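Local coordinates for protein glycosyl hydrolase (Streptomyces cattleya, PDB 7LR8) that probably hydrolyses the disaccharide Man-beta-1,4-GlcNAc released from N-glycan cores, as a GH5_18 beta-mannosidase, at residues Ala37-Leu48 / Leu325-Lys333; Thr286-Pro296 / Arg345-Arg356. The protein carries 1 engineered substitution. All coordinates share one frame; numbering follows the deposited sequence.

Interaction 1 of 2, residues Ala37-Leu48 / Leu325-Lys333; sequences AVRADLDSVAAL and LLTQDRRVK. With SO4 (sulfate ion), chain J; SO4 (sulfate ion), chain I.
S44 and R330 mark the closest backbone approach, CA to CA 6.4 Å, where one flank of helix 35-46 meets the loop that runs from strand 298-304 to helix 334-349. A type I beta turn from T327 to R330 brings R330 up to the helix. Its chain is extended from CG to NE and runs across the D41 side chain at about a right angle. R330 NE gives a bond of 2.8 Å to D41 OD1, which is met on its anti side at an N-H...O angle of 156°. R330 NH2 adds a weak bond to the same oxygen. Both N-H groups share OD1, and the planes are 52° apart, so this is no flat two-pronged pair. CB of A40 sits over the centre of one guanidinium face, 3.5 Å from R330 CZ. R330 NH2 also binds the chain J sulfate, 2.9 Å to its O4 and 3.0 Å to its O2.

Further along, the contact is mostly apolar. The polar exception is S44 OG, which gives a 2.7 Å bond to D41 O and also bonds H307. L326 CD1 packs 3.5 Å from S44 OG. L48 and L326 meet tip to tip through their CD1 atoms. L48 CD2 slides past the V332 methyls at 4.1 Å.

D41 is also held by Y20 at OD2 and by S23 at OD1. These bonds fix the carboxylate that receives R330. D41 probably offsets only part of the R330 charge, and the N-H groups of NH2 and, weakly, NH1 still meet an anion that probably came from the crystallisation liquor.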
loop_
_atom_site.group_PDB
_atom_site.type_symbol
_atom_site.label_atom_id
_atom_site.label_comp_id
_atom_site.label_asym_id
_atom_site.label_seq_id
_atom_site.Cartn_x
_atom_site.Cartn_y
_atom_site.Cartn_z
ATOM N N ALA B 37 3.979 -17.110 -19.002
ATOM C CA ALA B 37 4.449 -17.620 -17.718
ATOM C C ALA B 37 3.301 -18.212 -16.911
ATOM O O ALA B 37 3.464 -19.244 -16.251
ATOM C CB ALA B 37 5.151 -16.511 -16.929
ATOM N N VAL B 38 2.130 -17.580 -16.963
ATOM C CA VAL B 38 0.954 -18.147 -16.312
ATOM C C VAL B 38 0.577 -19.482 -16.951
ATOM O O VAL B 38 0.257 -20.455 -16.254
ATOM C CB VAL B 38 -0.205 -17.134 -16.370
ATOM C CG1 VAL B 38 -1.519 -17.803 -16.023
ATOM C CG2 VAL B 38 0.090 -15.958 -15.435
ATOM N N ARG B 39 0.621 -19.555 -18.283
ATOM C CA ARG B 39 0.292 -20.805 -18.969
ATOM C C ARG B 39 1.242 -21.930 -18.569
ATOM O O ARG B 39 0.810 -23.064 -18.322
ATOM C CB ARG B 39 0.326 -20.590 -20.478
ATOM C CG ARG B 39 -0.882 -19.847 -21.047
ATOM C CD ARG B 39 -0.539 -19.302 -22.430
ATOM N NE ARG B 39 -1.702 -18.770 -23.137
ATOM C CZ ARG B 39 -1.649 -17.750 -23.985
ATOM N NH1 ARG B 39 -0.492 -17.138 -24.214
ATOM N NH2 ARG B 39 -2.752 -17.330 -24.594
ATOM N N ALA B 40 2.544 -21.641 -18.506
ATOM C CA ALA B 40 3.504 -22.667 -18.104
ATOM C C ALA B 40 3.271 -23.099 -16.660
ATOM O O ALA B 40 3.372 -24.289 -16.338
ATOM C CB ALA B 40 4.928 -22.149 -18.292
ATOM N N ASP B 41 2.964 -22.135 -15.777
ATOM C CA ASP B 41 2.585 -22.453 -14.402
ATOM C C ASP B 41 1.395 -23.401 -14.369
ATOM O O ASP B 41 1.429 -24.445 -13.699
ATOM C CB ASP B 41 2.233 -21.173 -13.635
ATOM C CG ASP B 41 3.454 -20.386 -13.170
ATOM O OD1 ASP B 41 4.599 -20.869 -13.316
ATOM O OD2 ASP B 41 3.240 -19.275 -12.632
ATOM N N LEU B 42 0.321 -23.041 -15.080
ATOM C CA LEU B 42 -0.887 -23.855 -15.065
ATOM C C LEU B 42 -0.664 -25.194 -15.763
ATOM O O LEU B 42 -1.259 -26.200 -15.364
ATOM C CB LEU B 42 -2.050 -23.075 -15.690
ATOM C CG LEU B 42 -2.392 -21.779 -14.933
ATOM C CD1 LEU B 42 -3.534 -21.016 -15.601
ATOM C CD2 LEU B 42 -2.719 -22.060 -13.473
ATOM N N ASP B 43 0.211 -25.242 -16.773
ATOM C CA ASP B 43 0.592 -26.527 -17.356
ATOM C C ASP B 43 1.117 -27.476 -16.288
ATOM O O ASP B 43 0.763 -28.661 -16.259
ATOM C CB ASP B 43 1.662 -26.339 -18.428
ATOM C CG ASP B 43 1.110 -25.856 -19.734
ATOM O OD1 ASP B 43 -0.125 -25.886 -19.923
ATOM O OD2 ASP B 43 1.930 -25.456 -20.580
ATOM N N SER B 44 1.978 -26.970 -15.403
ATOM C CA SER B 44 2.586 -27.845 -14.412
ATOM C C SER B 44 1.577 -28.263 -13.354
ATOM O O SER B 44 1.739 -29.317 -12.725
ATOM C CB SER B 44 3.812 -27.168 -13.773
ATOM O OG SER B 44 3.458 -26.045 -12.992
ATOM N N VAL B 45 0.537 -27.456 -13.149
ATOM C CA VAL B 45 -0.527 -27.794 -12.209
ATOM C C VAL B 45 -1.443 -28.859 -12.798
ATOM O O VAL B 45 -1.786 -29.848 -12.133
ATOM C CB VAL B 45 -1.312 -26.522 -11.839
ATOM C CG1 VAL B 45 -2.610 -26.863 -11.120
ATOM C CG2 VAL B 45 -0.429 -25.589 -11.000
ATOM N N ALA B 46 -1.833 -28.686 -14.064
ATOM C CA ALA B 46 -2.691 -29.664 -14.729
ATOM C C ALA B 46 -2.018 -31.031 -14.845
ATOM O O ALA B 46 -2.696 -32.066 -14.804
ATOM C CB ALA B 46 -3.088 -29.148 -16.113
ATOM N N ALA B 47 -0.689 -31.058 -14.968
ATOM C CA ALA B 47 0.040 -32.322 -15.050
ATOM C C ALA B 47 -0.141 -33.169 -13.793
ATOM O O ALA B 47 -0.024 -34.403 -13.849
ATOM C CB ALA B 47 1.526 -32.061 -15.297
ATOM N N LEU B 48 -0.406 -32.532 -12.652
ATOM C CA LEU B 48 -0.629 -33.250 -11.405
ATOM C C LEU B 48 -2.077 -33.684 -11.214
ATOM O O LEU B 48 -2.381 -34.346 -10.218
ATOM C CB LEU B 48 -0.180 -32.395 -10.226
ATOM C CG LEU B 48 1.319 -32.086 -10.266
ATOM C CD1 LEU B 48 1.709 -31.177 -9.110
ATOM C CD2 LEU B 48 2.134 -33.384 -10.248
ATOM N N LEU B 325 3.937 -27.163 -4.112
ATOM C CA LEU B 325 4.044 -28.524 -4.613
ATOM C C LEU B 325 5.035 -28.610 -5.760
ATOM O O LEU B 325 5.511 -29.706 -6.082
ATOM C CB LEU B 325 2.672 -29.017 -5.079
ATOM C CG LEU B 325 1.580 -29.091 -4.013
ATOM C CD1 LEU B 325 0.263 -29.561 -4.627
ATOM C CD2 LEU B 325 2.002 -29.998 -2.857
ATOM N N LEU B 326 5.343 -27.467 -6.371
ATOM C CA LEU B 326 6.292 -27.350 -7.467
ATOM C C LEU B 326 7.352 -26.315 -7.099
ATOM O O LEU B 326 7.079 -25.350 -6.378
ATOM C CB LEU B 326 5.569 -26.938 -8.763
ATOM C CG LEU B 326 4.560 -27.989 -9.240
ATOM C CD1 LEU B 326 3.261 -27.342 -9.715
ATOM C CD2 LEU B 326 5.191 -28.827 -10.334
ATOM N N THR B 327 8.560 -26.510 -7.620
ATOM C CA THR B 327 9.631 -25.554 -7.393
ATOM C C THR B 327 9.419 -24.293 -8.234
ATOM O O THR B 327 8.492 -24.186 -9.046
ATOM C CB THR B 327 10.989 -26.165 -7.737
ATOM O OG1 THR B 327 11.055 -26.388 -9.147
ATOM C CG2 THR B 327 11.215 -27.472 -6.996
ATOM N N GLN B 328 10.321 -23.332 -8.029
ATOM C CA GLN B 328 10.334 -22.104 -8.814
ATOM C C GLN B 328 10.483 -22.384 -10.303
ATOM O O GLN B 328 9.890 -21.685 -11.134
ATOM C CB GLN B 328 11.468 -21.209 -8.329
ATOM C CG GLN B 328 11.001 -20.225 -7.318
ATOM C CD GLN B 328 10.255 -19.099 -7.969
ATOM O OE1 GLN B 328 10.768 -18.453 -8.885
ATOM N NE2 GLN B 328 9.027 -18.857 -7.515
ATOM N N ASP B 329 11.291 -23.379 -10.667
ATOM C CA ASP B 329 11.435 -23.756 -12.064
ATOM C C ASP B 329 10.446 -24.837 -12.482
ATOM O O ASP B 329 10.690 -25.525 -13.474
ATOM C CB ASP B 329 12.871 -24.199 -12.361
ATOM C CG ASP B 329 13.484 -25.004 -11.234
ATOM O OD1 ASP B 329 12.903 -26.040 -10.852
ATOM O OD2 ASP B 329 14.556 -24.603 -10.731
ATOM N N ARG B 330 9.350 -25.004 -11.729
ATOM C CA ARG B 330 8.206 -25.839 -12.104
ATOM C C ARG B 330 8.532 -27.331 -12.093
ATOM O O ARG B 330 8.006 -28.097 -12.903
ATOM C CB ARG B 330 7.634 -25.431 -13.465
ATOM C CG ARG B 330 7.237 -23.952 -13.521
ATOM C CD ARG B 330 6.671 -23.588 -14.877
ATOM N NE ARG B 330 6.360 -22.169 -14.985
ATOM C CZ ARG B 330 7.089 -21.286 -15.659
ATOM N NH1 ARG B 330 8.189 -21.670 -16.297
ATOM N NH2 ARG B 330 6.709 -20.017 -15.712
ATOM N N ARG B 331 9.383 -27.768 -11.172
ATOM C CA ARG B 331 9.659 -29.186 -11.013
ATOM C C ARG B 331 8.850 -29.735 -9.844
ATOM O O ARG B 331 8.648 -29.050 -8.839
ATOM C CB ARG B 331 11.153 -29.438 -10.809
ATOM C CG ARG B 331 12.006 -28.819 -11.901
ATOM C CD ARG B 331 13.324 -29.549 -12.079
ATOM N NE ARG B 331 13.321 -30.374 -13.285
ATOM C CZ ARG B 331 13.210 -31.698 -13.287
ATOM N NH1 ARG B 331 13.100 -32.358 -12.142
ATOM N NH2 ARG B 331 13.212 -32.367 -14.433
ATOM N N VAL B 332 8.364 -30.965 -9.998
ATOM C CA VAL B 332 7.513 -31.570 -8.979
ATOM C C VAL B 332 8.351 -31.914 -7.756
ATOM O O VAL B 332 9.370 -32.614 -7.854
ATOM C CB VAL B 332 6.802 -32.810 -9.536
ATOM C CG1 VAL B 332 5.858 -33.399 -8.486
ATOM C CG2 VAL B 332 6.039 -32.445 -10.803
ATOM N N LYS B 333 7.915 -31.441 -6.606
ATOM C CA LYS B 333 8.521 -31.686 -5.309
ATOM C C LYS B 333 7.935 -32.954 -4.706
ATOM O O LYS B 333 6.875 -33.424 -5.139
ATOM C CB LYS B 333 8.267 -30.490 -4.382
ATOM C CG LYS B 333 8.898 -29.197 -4.850
ATOM C CD LYS B 333 8.410 -27.990 -4.034
ATOM C CE LYS B 333 8.859 -28.066 -2.587
ATOM N NZ LYS B 333 8.258 -26.999 -1.730
HETATM S S SO4 J . 9.074 -18.028 -17.229
HETATM O O1 SO4 J . 9.335 -16.754 -17.894
HETATM O O2 SO4 J . 8.113 -18.792 -18.020
HETATM O O3 SO4 J . 10.319 -18.783 -17.109
HETATM O O4 SO4 J . 8.530 -17.777 -15.896
HETATM S S SO4 I . -1.612 -15.418 -27.605
HETATM O O1 SO4 I . -1.360 -14.043 -28.031
HETATM O O2 SO4 I . -2.439 -16.091 -28.602
HETATM O O3 SO4 I . -0.343 -16.126 -27.468
HETATM O O4 SO4 I . -2.303 -15.404 -26.319
#

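Interaction 2 of 2, residues Thr286-Pro296 / Arg345-Arg356; sequences TATIDAVLDCP and RWRTETPAPRPR
P296 and R356 make the close-packed end of this contact. P296 CG lies 3.2 Å from R354 O. The extended R356 chain passes P296 CD and brings its guanidinium to D294, just after helix 281-293. R356 NH2 bonds to D294 O at 3.2 Å, from well above the carbonyl plane, and weakly to D294 OD2. C295 SG lies over one guanidinium face, toward its rim, 3.9 Å from R356 NH2. A water links R356 NH2 to A291 O. R356 NH1 bonds P396 O, and R395 is the stronger partner of D294 OD2. With R356 cut back to an alanine, D294 O, P396 O and the bridging water would probably lose this donor, and a gap would open beside C295 SG.

The helix side is looser, with exposed D290 and partly exposed R345 toward solvent. The axes of 286-293 and 345-349 come no closer than 13.1 Å, their N-to-C directions 39° apart. L293 CD1 touches W346 CD1 at 3.9 Å. Beyond it R345 NH1 reaches D290 OD1 at 2.9 Å, and a water spans T286 OG1 and, weakly, R345 NH2.

Helices 281-293 and 334-349 are neighbours on the outside of the (beta/alpha)8 barrel typical of GH5 enzymes.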
loop_
_atom_site.group_PDB
_atom_site.type_symbol
_atom_site.label_atom_id
_atom_site.label_comp_id
_atom_site.label_asym_id
_atom_site.label_seq_id
_atom_site.Cartn_x
_atom_site.Cartn_y
_atom_site.Cartn_z
ATOM N N THR B 286 0.009 -36.919 2.386
ATOM C CA THR B 286 -0.756 -38.152 2.210
ATOM C C THR B 286 -1.656 -38.408 3.412
ATOM O O THR B 286 -2.859 -38.654 3.263
ATOM C CB THR B 286 0.200 -39.332 1.991
ATOM O OG1 THR B 286 0.932 -39.131 0.778
ATOM C CG2 THR B 286 -0.560 -40.677 1.908
ATOM N N ALA B 287 -1.095 -38.310 4.621
ATOM C CA ALA B 287 -1.880 -38.571 5.823
ATOM C C ALA B 287 -3.020 -37.579 5.952
ATOM O O ALA B 287 -4.151 -37.957 6.287
ATOM C CB ALA B 287 -0.990 -38.510 7.062
ATOM N N THR B 288 -2.734 -36.301 5.675
ATOM C CA THR B 288 -3.723 -35.244 5.822
ATOM C C THR B 288 -4.878 -35.431 4.852
ATOM O O THR B 288 -6.053 -35.337 5.233
ATOM C CB THR B 288 -3.056 -33.887 5.589
ATOM O OG1 THR B 288 -2.161 -33.607 6.671
ATOM C CG2 THR B 288 -4.099 -32.779 5.497
ATOM N N ILE B 289 -4.556 -35.684 3.583
ATOM C CA ILE B 289 -5.590 -35.868 2.572
ATOM C C ILE B 289 -6.398 -37.137 2.845
ATOM O O ILE B 289 -7.631 -37.119 2.755
ATOM C CB ILE B 289 -4.960 -35.876 1.167
ATOM C CG1 ILE B 289 -4.349 -34.508 0.861
ATOM C CG2 ILE B 289 -6.003 -36.277 0.113
ATOM C CD1 ILE B 289 -3.669 -34.430 -0.487
ATOM N N ASP B 290 -5.733 -38.252 3.195
ATOM C CA ASP B 290 -6.487 -39.450 3.560
ATOM C C ASP B 290 -7.459 -39.155 4.697
ATOM O O ASP B 290 -8.608 -39.609 4.677
ATOM C CB ASP B 290 -5.555 -40.591 3.974
ATOM C CG ASP B 290 -4.827 -41.225 2.803
ATOM O OD1 ASP B 290 -5.307 -41.132 1.657
ATOM O OD2 ASP B 290 -3.765 -41.840 3.040
ATOM N N ALA B 291 -7.016 -38.391 5.698
ATOM C CA ALA B 291 -7.900 -38.079 6.814
ATOM C C ALA B 291 -9.073 -37.209 6.364
ATOM O O ALA B 291 -10.215 -37.433 6.780
ATOM C CB ALA B 291 -7.112 -37.383 7.928
ATOM N N VAL B 292 -8.819 -36.239 5.490
ATOM C CA VAL B 292 -9.895 -35.357 5.044
ATOM C C VAL B 292 -10.870 -36.111 4.149
ATOM O O VAL B 292 -12.093 -35.959 4.268
ATOM C CB VAL B 292 -9.315 -34.124 4.337
ATOM C CG1 VAL B 292 -10.441 -33.328 3.679
ATOM C CG2 VAL B 292 -8.587 -33.252 5.339
ATOM N N LEU B 293 -10.352 -36.949 3.251
ATOM C CA LEU B 293 -11.239 -37.678 2.352
ATOM C C LEU B 293 -12.038 -38.770 3.061
ATOM O O LEU B 293 -12.931 -39.359 2.440
ATOM C CB LEU B 293 -10.431 -38.274 1.190
ATOM C CG LEU B 293 -9.812 -37.278 0.198
ATOM C CD1 LEU B 293 -9.129 -38.026 -0.941
ATOM C CD2 LEU B 293 -10.843 -36.309 -0.348
ATOM N N ASP B 294 -11.747 -39.053 4.331
ATOM C CA ASP B 294 -12.610 -39.881 5.168
ATOM C C ASP B 294 -13.755 -39.077 5.801
ATOM O O ASP B 294 -14.478 -39.605 6.652
ATOM C CB ASP B 294 -11.774 -40.567 6.254
ATOM C CG ASP B 294 -12.490 -41.731 6.908
ATOM O OD1 ASP B 294 -13.111 -42.548 6.185
ATOM O OD2 ASP B 294 -12.414 -41.831 8.156
ATOM N N CYS B 295 -13.915 -37.819 5.415
ATOM C CA CYS B 295 -14.994 -36.952 5.867
ATOM C C CYS B 295 -15.986 -36.763 4.739
ATOM O O CYS B 295 -15.565 -36.438 3.621
ATOM C CB CYS B 295 -14.453 -35.587 6.290
ATOM S SG CYS B 295 -13.356 -35.629 7.702
ATOM N N PRO B 296 -17.284 -36.965 4.966
ATOM C CA PRO B 296 -18.256 -36.760 3.890
ATOM C C PRO B 296 -18.501 -35.281 3.645
ATOM O O PRO B 296 -18.191 -34.422 4.476
ATOM C CB PRO B 296 -19.525 -37.449 4.409
ATOM C CG PRO B 296 -19.152 -38.110 5.703
ATOM C CD PRO B 296 -17.928 -37.414 6.206
ATOM N N ARG B 345 -5.311 -41.754 -6.929
ATOM C CA ARG B 345 -5.914 -42.863 -6.198
ATOM C C ARG B 345 -7.408 -42.645 -6.021
ATOM O O ARG B 345 -8.218 -43.544 -6.288
ATOM C CB ARG B 345 -5.217 -43.018 -4.843
ATOM C CG ARG B 345 -5.656 -44.200 -3.998
ATOM C CD ARG B 345 -5.100 -44.050 -2.577
ATOM N NE ARG B 345 -3.734 -43.523 -2.587
ATOM C CZ ARG B 345 -3.255 -42.653 -1.702
ATOM N NH1 ARG B 345 -4.031 -42.202 -0.724
ATOM N NH2 ARG B 345 -1.998 -42.225 -1.796
ATOM N N TRP B 346 -7.796 -41.443 -5.590
ATOM C CA TRP B 346 -9.216 -41.161 -5.425
ATOM C C TRP B 346 -9.957 -41.247 -6.758
ATOM O O TRP B 346 -11.032 -41.856 -6.843
ATOM C CB TRP B 346 -9.437 -39.791 -4.778
ATOM C CG TRP B 346 -10.898 -39.610 -4.507
ATOM C CD1 TRP B 346 -11.560 -39.890 -3.344
ATOM C CD2 TRP B 346 -11.898 -39.177 -5.444
ATOM N NE1 TRP B 346 -12.907 -39.639 -3.497
ATOM C CE2 TRP B 346 -13.137 -39.204 -4.777
ATOM C CE3 TRP B 346 -11.862 -38.762 -6.781
ATOM C CZ2 TRP B 346 -14.327 -38.831 -5.399
ATOM C CZ3 TRP B 346 -13.040 -38.396 -7.397
ATOM C CH2 TRP B 346 -14.255 -38.429 -6.707
ATOM N N ARG B 347 -9.407 -40.632 -7.815
ATOM C CA ARG B 347 -10.086 -40.667 -9.112
ATOM C C ARG B 347 -10.180 -42.087 -9.666
ATOM O O ARG B 347 -11.122 -42.402 -10.406
ATOM C CB ARG B 347 -9.380 -39.759 -10.127
ATOM C CG ARG B 347 -9.315 -38.278 -9.748
ATOM C CD ARG B 347 -9.030 -37.405 -10.973
ATOM N NE ARG B 347 -8.676 -36.022 -10.627
ATOM C CZ ARG B 347 -9.548 -35.114 -10.189
ATOM N NH1 ARG B 347 -10.822 -35.443 -10.030
ATOM N NH2 ARG B 347 -9.145 -33.874 -9.895
ATOM N N THR B 348 -9.225 -42.953 -9.325
ATOM C CA THR B 348 -9.245 -44.317 -9.841
ATOM C C THR B 348 -10.229 -45.190 -9.071
ATOM O O THR B 348 -10.981 -45.962 -9.673
ATOM C CB THR B 348 -7.841 -44.930 -9.785
ATOM O OG1 THR B 348 -6.938 -44.140 -10.569
ATOM C CG2 THR B 348 -7.850 -46.367 -10.314
ATOM N N GLU B 349 -10.247 -45.073 -7.745
ATOM C CA GLU B 349 -11.050 -45.969 -6.926
ATOM C C GLU B 349 -12.412 -45.400 -6.550
ATOM O O GLU B 349 -13.293 -46.176 -6.160
ATOM C CB GLU B 349 -10.277 -46.349 -5.655
ATOM C CG GLU B 349 -8.910 -46.994 -5.927
ATOM C CD GLU B 349 -8.997 -48.373 -6.587
ATOM O OE1 GLU B 349 -7.928 -48.983 -6.814
ATOM O OE2 GLU B 349 -10.114 -48.860 -6.872
ATOM N N THR B 350 -12.609 -44.083 -6.693
ATOM C CA THR B 350 -13.789 -43.322 -6.275
ATOM C C THR B 350 -14.480 -43.954 -5.068
ATOM O O THR B 350 -15.627 -44.411 -5.182
ATOM C CB THR B 350 -14.782 -43.183 -7.437
ATOM O OG1 THR B 350 -15.059 -44.471 -7.995
ATOM C CG2 THR B 350 -14.214 -42.277 -8.527
ATOM N N PRO B 351 -13.820 -44.014 -3.908
ATOM C CA PRO B 351 -14.437 -44.665 -2.745
ATOM C C PRO B 351 -15.722 -43.965 -2.333
ATOM O O PRO B 351 -15.853 -42.747 -2.455
ATOM C CB PRO B 351 -13.359 -44.552 -1.659
ATOM C CG PRO B 351 -12.487 -43.428 -2.095
ATOM C CD PRO B 351 -12.485 -43.473 -3.592
ATOM N N ALA B 352 -16.685 -44.754 -1.864
ATOM C CA ALA B 352 -17.946 -44.181 -1.418
ATOM C C ALA B 352 -17.724 -43.380 -0.136
ATOM O O ALA B 352 -16.887 -43.754 0.695
ATOM C CB ALA B 352 -18.981 -45.279 -1.174
ATOM N N PRO B 353 -18.439 -42.276 0.053
ATOM C CA PRO B 353 -18.358 -41.581 1.339
ATOM C C PRO B 353 -18.906 -42.471 2.438
ATOM O O PRO B 353 -19.773 -43.323 2.208
ATOM C CB PRO B 353 -19.223 -40.333 1.131
ATOM C CG PRO B 353 -20.194 -40.732 0.080
ATOM C CD PRO B 353 -19.461 -41.688 -0.832
ATOM N N ARG B 354 -18.368 -42.287 3.641
ATOM C CA ARG B 354 -18.797 -43.059 4.800
ATOM C C ARG B 354 -19.339 -42.090 5.839
ATOM O O ARG B 354 -18.586 -41.230 6.338
ATOM C CB ARG B 354 -17.654 -43.899 5.378
ATOM C CG ARG B 354 -17.099 -44.910 4.389
ATOM C CD ARG B 354 -15.888 -45.671 4.928
ATOM N NE ARG B 354 -15.522 -46.755 4.012
ATOM C CZ ARG B 354 -15.882 -48.029 4.158
ATOM N NH1 ARG B 354 -16.609 -48.406 5.201
ATOM N NH2 ARG B 354 -15.508 -48.937 3.262
ATOM N N PRO B 355 -20.627 -42.174 6.174
ATOM C CA PRO B 355 -21.203 -41.253 7.159
ATOM C C PRO B 355 -20.533 -41.404 8.514
ATOM O O PRO B 355 -19.938 -42.436 8.845
ATOM C CB PRO B 355 -22.675 -41.671 7.226
ATOM C CG PRO B 355 -22.916 -42.465 5.963
ATOM C CD PRO B 355 -21.615 -43.135 5.659
ATOM N N ARG B 356 -20.667 -40.353 9.318
ATOM C CA ARG B 356 -20.119 -40.308 10.671
ATOM C C ARG B 356 -21.285 -40.216 11.650
ATOM O O ARG B 356 -21.896 -39.156 11.804
ATOM C CB ARG B 356 -19.156 -39.135 10.816
ATOM C CG ARG B 356 -17.936 -39.274 9.926
ATOM C CD ARG B 356 -16.841 -38.274 10.281
ATOM N NE ARG B 356 -15.581 -38.726 9.704
ATOM C CZ ARG B 356 -14.383 -38.510 10.226
ATOM N NH1 ARG B 356 -14.252 -37.829 11.357
ATOM N NH2 ARG B 356 -13.312 -38.991 9.608
HETATM O O HOH W 1 0.056 -39.887 -1.727
HETATM O O HOH W 2 -10.433 -38.409 9.373
#

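How the interactions relate
Interactions 1 and 2 are separate contacts on the outer layer of one barrel. Their centres are 25 Å apart and their nearest atoms about 7 Å apart, so they do not touch. Helix 334-349 connects them: 325-333 leads into its start, and 345-356 contains its last turn and the exit from it. The segments alternate along the chain, 37-48, 286-296, 325-333, 345-356. Interaction 1 ties this final part of the barrel back to its first helix, and interaction 2 ties it to the helix before. Both lie away from the glycan pocket. The chain between 286-296 and 325-333 contributes W304, L319, E320 and L323 to that pocket.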